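Local coordinates for hemoglobin subunit beta (Mustelus griseus, PDB 1GCV), which carries oxygen on its heme iron from the gills to the peripheral tissues, working as the beta chain of a heterotetrameric hemoglobin, at residues His87-Pro90 / Gly91-His94; Ser79-His82 / Ala83-His87. All coordinates share one frame; numbering follows the deposited sequence.

Interaction 1 (His87-Pro90 / Gly91-His94). With HEM (protoporphyrin IX containing Fe), chain F.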
loop_
_atom_site.group_PDB
_atom_site.type_symbol
_atom_site.label_atom_id
_atom_site.label_comp_id
_atom_site.label_asym_id
_atom_site.label_seq_id
_atom_site.Cartn_x
_atom_site.Cartn_y
_atom_site.Cartn_z
ATOM N N HIS B 87 -10.493 -11.676 15.152
ATOM C CA HIS B 87 -9.089 -11.454 14.828
ATOM C C HIS B 87 -8.849 -11.415 13.319
ATOM O O HIS B 87 -7.944 -12.070 12.804
ATOM C CB HIS B 87 -8.230 -12.535 15.484
ATOM C CG HIS B 87 -8.241 -12.465 16.977
ATOM N ND1 HIS B 87 -8.844 -13.421 17.761
ATOM C CD2 HIS B 87 -7.783 -11.514 17.825
ATOM C CE1 HIS B 87 -8.759 -13.064 19.031
ATOM N NE2 HIS B 87 -8.120 -11.909 19.096
ATOM N N VAL B 88 -9.675 -10.645 12.618
ATOM C CA VAL B 88 -9.551 -10.500 11.179
ATOM C C VAL B 88 -8.549 -9.382 10.918
ATOM O O VAL B 88 -8.645 -8.302 11.500
ATOM C CB VAL B 88 -10.916 -10.139 10.522
ATOM C CG1 VAL B 88 -10.738 -9.879 9.026
ATOM C CG2 VAL B 88 -11.905 -11.270 10.740
ATOM N N ASP B 89 -7.572 -9.660 10.061
ATOM C CA ASP B 89 -6.552 -8.680 9.699
ATOM C C ASP B 89 -7.290 -7.596 8.909
ATOM O O ASP B 89 -7.804 -7.861 7.824
ATOM C CB ASP B 89 -5.483 -9.365 8.840
ATOM C CG ASP B 89 -4.351 -8.443 8.449
ATOM O OD1 ASP B 89 -3.296 -8.958 8.023
ATOM O OD2 ASP B 89 -4.504 -7.210 8.554
ATOM N N PRO B 90 -7.345 -6.359 9.441
ATOM C CA PRO B 90 -8.045 -5.267 8.753
ATOM C C PRO B 90 -7.526 -4.981 7.352
ATOM O O PRO B 90 -8.206 -4.330 6.555
ATOM C CB PRO B 90 -7.870 -4.068 9.690
ATOM C CG PRO B 90 -6.699 -4.407 10.531
ATOM C CD PRO B 90 -6.723 -5.900 10.693
ATOM N N GLY B 91 -6.324 -5.470 7.052
ATOM C CA GLY B 91 -5.751 -5.251 5.738
ATOM C C GLY B 91 -6.468 -6.080 4.695
ATOM O O GLY B 91 -6.310 -5.863 3.495
ATOM N N SER B 92 -7.267 -7.035 5.160
ATOM C CA SER B 92 -8.014 -7.912 4.274
ATOM C C SER B 92 -9.389 -7.356 3.909
ATOM O O SER B 92 -10.022 -7.841 2.973
ATOM C CB SER B 92 -8.169 -9.286 4.930
ATOM O OG SER B 92 -6.899 -9.886 5.123
ATOM N N PHE B 93 -9.849 -6.338 4.639
ATOM C CA PHE B 93 -11.161 -5.741 4.378
ATOM C C PHE B 93 -11.329 -5.249 2.937
ATOM O O PHE B 93 -12.355 -5.520 2.316
ATOM C CB PHE B 93 -11.432 -4.584 5.353
ATOM C CG PHE B 93 -11.747 -5.030 6.759
ATOM C CD1 PHE B 93 -12.599 -6.105 6.995
ATOM C CD2 PHE B 93 -11.194 -4.375 7.848
ATOM C CE1 PHE B 93 -12.891 -6.517 8.297
ATOM C CE2 PHE B 93 -11.482 -4.784 9.150
ATOM C CZ PHE B 93 -12.330 -5.855 9.371
ATOM N N HIS B 94 -10.332 -4.542 2.399
ATOM C CA HIS B 94 -10.431 -4.039 1.029
ATOM C C HIS B 94 -10.407 -5.143 -0.036
ATOM O O HIS B 94 -10.880 -4.937 -1.153
ATOM C CB HIS B 94 -9.342 -2.971 0.752
ATOM C CG HIS B 94 -8.013 -3.523 0.317
ATOM N ND1 HIS B 94 -7.709 -3.797 -1.001
ATOM C CD2 HIS B 94 -6.890 -3.806 1.024
ATOM C CE1 HIS B 94 -6.462 -4.223 -1.088
ATOM N NE2 HIS B 94 -5.942 -4.238 0.127
HETATM C CHA HEM F . -18.745 -11.863 10.770
HETATM C CHB HEM F . -19.722 -7.727 8.410
HETATM C CHC HEM F . -15.548 -8.207 5.949
HETATM C CHD HEM F . -14.535 -12.286 8.379
HETATM C C1A HEM F . -19.369 -10.702 10.303
HETATM C C2A HEM F . -20.684 -10.253 10.705
HETATM C C3A HEM F . -20.947 -9.101 10.053
HETATM C C4A HEM F . -19.810 -8.839 9.215
HETATM C CMA HEM F . -22.171 -8.212 10.215
HETATM C CAA HEM F . -21.621 -10.918 11.677
HETATM C CBA HEM F . -21.302 -10.398 13.054
HETATM C CGA HEM F . -21.699 -11.371 14.136
HETATM O O1A HEM F . -22.410 -10.953 15.072
HETATM O O2A HEM F . -21.300 -12.554 14.051
HETATM C C1B HEM F . -18.643 -7.462 7.597
HETATM C C2B HEM F . -18.616 -6.336 6.691
HETATM C C3B HEM F . -17.466 -6.487 5.932
HETATM C C4B HEM F . -16.764 -7.693 6.442
HETATM C CMB HEM F . -19.652 -5.198 6.654
HETATM C CAB HEM F . -17.119 -5.690 4.835
HETATM C CBB HEM F . -15.868 -5.052 4.688
HETATM C C1C HEM F . -14.878 -9.356 6.425
HETATM C C2C HEM F . -13.659 -9.928 5.831
HETATM C C3C HEM F . -13.347 -11.030 6.581
HETATM C C4C HEM F . -14.411 -11.181 7.562
HETATM C CMC HEM F . -12.919 -9.466 4.572
HETATM C CAC HEM F . -12.190 -11.823 6.519
HETATM C CBC HEM F . -11.623 -12.323 5.336
HETATM C C1D HEM F . -15.580 -12.491 9.253
HETATM C C2D HEM F . -15.703 -13.686 10.052
HETATM C C3D HEM F . -16.893 -13.594 10.693
HETATM C C4D HEM F . -17.477 -12.307 10.345
HETATM C CMD HEM F . -14.667 -14.793 10.190
HETATM C CAD HEM F . -17.531 -14.657 11.583
HETATM C CBD HEM F . -17.891 -15.899 10.789
HETATM C CGD HEM F . -19.158 -16.564 11.285
HETATM O O1D HEM F . -19.786 -17.297 10.487
HETATM O O2D HEM F . -19.521 -16.354 12.465
HETATM N NA HEM F . -18.809 -9.809 9.393
HETATM N NB HEM F . -17.492 -8.270 7.484
HETATM N NC HEM F . -15.334 -10.135 7.501
HETATM N ND HEM F . -16.653 -11.628 9.448
HETATM FE FE HEM F . -16.954 -9.818 8.648
HETATM O O HOH W 1 -8.633 -3.167 3.991
#
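Val88 and Phe93 meet on the proximal wall of the heme pocket, in the FG corner of the globin fold, where the chain turns into the next helix. CG1 of Val88 lies 4.1 Å from CE1 of Phe93, and both side chains also press on the porphyrin. Val88 lays both methyls against the rim of pyrrole C: with CG1 anti to the backbone N (chi1 175°), that methyl comes within 3.5 Å of HEM CAC, while CG2 packs at the CHD bridge. Phe93 presents its ring edge, CD1 and CE1, to the CHC bridge; CD2 and CE2, on the other side of the ring, pack on Pro90, with CE2 3.7 Å from CB of Pro90. Cutting the ring of Phe93 back to an alanine would remove the shared neighbour of Val88, Pro90 and the CHC bridge, and is likely to open a gap in the proximal wall. The turn itself is tied by Ser92 N to Asp89 O (2.8 Å) and Phe93 N to Pro90 O (3.2 Å). Asp89 also acts through its side chain: OD2, met from above the carboxylate plane, takes Gly91 N at 2.9 Å, closing an Asx turn. A water bridges Pro90 O and His94 N. The other carboxylate oxygen, OD1, is held by Tyr42 and Asn97 of a neighbouring subunit, while Ser92 OG bonds Asp94 of that subunit, so one short turn faces both heme and subunit interface. It links helix 76-86 to helix 93-108, and helix 114-132 packs against Phe93 through Ile128, Ile131 and Ser132.

Interaction 2 (Ser79-His82 / Ala83-His87). With HEM (protoporphyrin IX containing Fe), chain F.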
loop_
_atom_site.group_PDB
_atom_site.type_symbol
_atom_site.label_atom_id
_atom_site.label_comp_id
_atom_site.label_asym_id
_atom_site.label_seq_id
_atom_site.Cartn_x
_atom_site.Cartn_y
_atom_site.Cartn_z
ATOM N N SER B 79 -16.928 -3.504 14.509
ATOM C CA SER B 79 -15.491 -3.301 14.417
ATOM C C SER B 79 -14.760 -3.983 15.579
ATOM O O SER B 79 -13.715 -4.605 15.380
ATOM C CB SER B 79 -15.185 -1.803 14.406
ATOM O OG SER B 79 -13.797 -1.569 14.266
ATOM N N LYS B 80 -15.306 -3.862 16.788
ATOM C CA LYS B 80 -14.704 -4.482 17.966
ATOM C C LYS B 80 -14.803 -5.994 17.856
ATOM O O LYS B 80 -13.912 -6.711 18.300
ATOM C CB LYS B 80 -15.404 -4.018 19.246
ATOM C CG LYS B 80 -15.197 -2.551 19.549
ATOM C CD LYS B 80 -15.732 -2.187 20.915
ATOM C CE LYS B 80 -14.800 -1.205 21.599
ATOM N NZ LYS B 80 -15.307 -0.806 22.940
ATOM N N LYS B 81 -15.891 -6.470 17.260
ATOM C CA LYS B 81 -16.108 -7.897 17.075
ATOM C C LYS B 81 -15.063 -8.489 16.123
ATOM O O LYS B 81 -14.587 -9.605 16.335
ATOM C CB LYS B 81 -17.516 -8.144 16.527
ATOM C CG LYS B 81 -17.753 -9.561 16.025
ATOM C CD LYS B 81 -18.669 -10.337 16.965
ATOM C CE LYS B 81 -18.266 -11.807 17.068
ATOM N NZ LYS B 81 -18.968 -12.669 16.066
ATOM N N HIS B 82 -14.703 -7.749 15.076
ATOM C CA HIS B 82 -13.706 -8.237 14.119
ATOM C C HIS B 82 -12.295 -8.193 14.699
ATOM O O HIS B 82 -11.471 -9.062 14.413
ATOM C CB HIS B 82 -13.739 -7.409 12.831
ATOM C CG HIS B 82 -14.845 -7.782 11.888
ATOM N ND1 HIS B 82 -16.143 -7.386 12.175
ATOM C CD2 HIS B 82 -14.748 -8.562 10.736
ATOM C CE1 HIS B 82 -16.838 -7.987 11.204
ATOM N NE2 HIS B 82 -16.104 -8.650 10.362
ATOM N N ALA B 83 -12.017 -7.178 15.515
ATOM C CA ALA B 83 -10.698 -7.019 16.116
ATOM C C ALA B 83 -10.429 -7.946 17.291
ATOM O O ALA B 83 -9.426 -8.654 17.309
ATOM C CB ALA B 83 -10.501 -5.575 16.552
ATOM N N ASP B 84 -11.331 -7.946 18.267
ATOM C CA ASP B 84 -11.179 -8.755 19.475
ATOM C C ASP B 84 -11.689 -10.191 19.430
ATOM O O ASP B 84 -11.091 -11.078 20.034
ATOM C CB ASP B 84 -11.839 -8.040 20.651
ATOM C CG ASP B 84 -11.257 -6.667 20.896
ATOM O OD1 ASP B 84 -11.974 -5.809 21.453
ATOM O OD2 ASP B 84 -10.083 -6.446 20.529
ATOM N N ASP B 85 -12.788 -10.423 18.726
ATOM C CA ASP B 85 -13.373 -11.755 18.643
ATOM C C ASP B 85 -12.840 -12.609 17.502
ATOM O O ASP B 85 -12.289 -13.684 17.724
ATOM C CB ASP B 85 -14.889 -11.645 18.483
ATOM C CG ASP B 85 -15.628 -11.825 19.785
ATOM O OD1 ASP B 85 -15.297 -11.108 20.755
ATOM O OD2 ASP B 85 -16.541 -12.681 19.829
ATOM N N LEU B 86 -13.023 -12.122 16.279
ATOM C CA LEU B 86 -12.624 -12.839 15.076
ATOM C C LEU B 86 -11.156 -12.726 14.683
ATOM O O LEU B 86 -10.636 -13.578 13.962
ATOM C CB LEU B 86 -13.503 -12.377 13.914
ATOM C CG LEU B 86 -14.993 -12.405 14.264
ATOM C CD1 LEU B 86 -15.781 -11.489 13.353
ATOM C CD2 LEU B 86 -15.485 -13.830 14.145
ATOM N N HIS B 87 -10.493 -11.676 15.152
ATOM C CA HIS B 87 -9.089 -11.454 14.828
ATOM C C HIS B 87 -8.849 -11.415 13.319
ATOM O O HIS B 87 -7.944 -12.070 12.804
ATOM C CB HIS B 87 -8.230 -12.535 15.484
ATOM C CG HIS B 87 -8.241 -12.465 16.977
ATOM N ND1 HIS B 87 -8.844 -13.421 17.761
ATOM C CD2 HIS B 87 -7.783 -11.514 17.825
ATOM C CE1 HIS B 87 -8.759 -13.064 19.031
ATOM N NE2 HIS B 87 -8.120 -11.909 19.096
HETATM C CHA HEM F . -18.745 -11.863 10.770
HETATM C CHB HEM F . -19.722 -7.727 8.410
HETATM C CHC HEM F . -15.548 -8.207 5.949
HETATM C CHD HEM F . -14.535 -12.286 8.379
HETATM C C1A HEM F . -19.369 -10.702 10.303
HETATM C C2A HEM F . -20.684 -10.253 10.705
HETATM C C3A HEM F . -20.947 -9.101 10.053
HETATM C C4A HEM F . -19.810 -8.839 9.215
HETATM C CMA HEM F . -22.171 -8.212 10.215
HETATM C CAA HEM F . -21.621 -10.918 11.677
HETATM C CBA HEM F . -21.302 -10.398 13.054
HETATM C CGA HEM F . -21.699 -11.371 14.136
HETATM O O1A HEM F . -22.410 -10.953 15.072
HETATM O O2A HEM F . -21.300 -12.554 14.051
HETATM C C1B HEM F . -18.643 -7.462 7.597
HETATM C C2B HEM F . -18.616 -6.336 6.691
HETATM C C3B HEM F . -17.466 -6.487 5.932
HETATM C C4B HEM F . -16.764 -7.693 6.442
HETATM C CMB HEM F . -19.652 -5.198 6.654
HETATM C CAB HEM F . -17.119 -5.690 4.835
HETATM C CBB HEM F . -15.868 -5.052 4.688
HETATM C C1C HEM F . -14.878 -9.356 6.425
HETATM C C2C HEM F . -13.659 -9.928 5.831
HETATM C C3C HEM F . -13.347 -11.030 6.581
HETATM C C4C HEM F . -14.411 -11.181 7.562
HETATM C CMC HEM F . -12.919 -9.466 4.572
HETATM C CAC HEM F . -12.190 -11.823 6.519
HETATM C CBC HEM F . -11.623 -12.323 5.336
HETATM C C1D HEM F . -15.580 -12.491 9.253
HETATM C C2D HEM F . -15.703 -13.686 10.052
HETATM C C3D HEM F . -16.893 -13.594 10.693
HETATM C C4D HEM F . -17.477 -12.307 10.345
HETATM C CMD HEM F . -14.667 -14.793 10.190
HETATM C CAD HEM F . -17.531 -14.657 11.583
HETATM C CBD HEM F . -17.891 -15.899 10.789
HETATM C CGD HEM F . -19.158 -16.564 11.285
HETATM O O1D HEM F . -19.786 -17.297 10.487
HETATM O O2D HEM F . -19.521 -16.354 12.465
HETATM N NA HEM F . -18.809 -9.809 9.393
HETATM N NB HEM F . -17.492 -8.270 7.484
HETATM N NC HEM F . -15.334 -10.135 7.501
HETATM N ND HEM F . -16.653 -11.628 9.448
HETATM FE FE HEM F . -16.954 -9.818 8.648
#
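His82 and Leu86 pack one helical turn apart near the C-terminal end of helix 76-86, a local contact on the proximal side of the heme. CD1 of Leu86 sits over the centre of the imidazole face in a CH-pi contact, 4.0 Å from the centroid of the His82 ring and only 6° off its normal. The same methyl reaches the porphyrin at HEM C4D, and CD2 packs 3.4 Å from HEM CAD, so the leucine fills the angle between the imidazole face and the porphyrin. NE2 of His82 binds the heme iron at 2.2 Å. At the far side of the ring, ND1 is hydrogen-bonded to the carbonyl of Leu78, which helps to fix the ring's rotation and probably makes it a stronger donor to the metal.

Lys81 crosses Leu86 at an angle on its way to the heme propionate. Chi1 (168°) sets CG anti to the backbone N, 3.8 Å from Leu86 CD1; bends at the three later torsions then carry the ammonium to the propionate, where NZ is hydrogen-bonded to HEM O2A at 3.1 Å. CE rests against the carboxylate of Asp85, but NZ and OD2 of Asp85 stay 4.5 Å apart, too far for a salt bridge; the negative charge nearby may still favour the ammonium.

Beneath these side chains the helix widens. Lys80 O still takes Asp84 N, whereas Lys81 O receives Leu86 N at 3.0 Å, nearly straight at 166°, and Asp85 N only weakly. This pi-type turn precedes His87, whose positive phi ends the helix. A histidine ligand on a helix packed against the proximal heme face is the hallmark of the globin F helix.

Interaction 2 comes first along the chain, on the last turns of helix 76-86, and interaction 1 follows directly in the corner leading into helix 93-108; they share His87, and their centres lie 10 Å apart. Both touch the heme, and both lie on the same side of the chain's centre. They are joined across the corner by a probable hydrogen bond from Val88 N to His82 O, 3.0 Å, and by CE1 of Phe93 packing 3.7 Å from CD2 of His82. The iron ligand and the subunit-facing turn thus form one continuous piece of chain, consistent with the coupling of iron and subunit interface established for tetrameric hemoglobins.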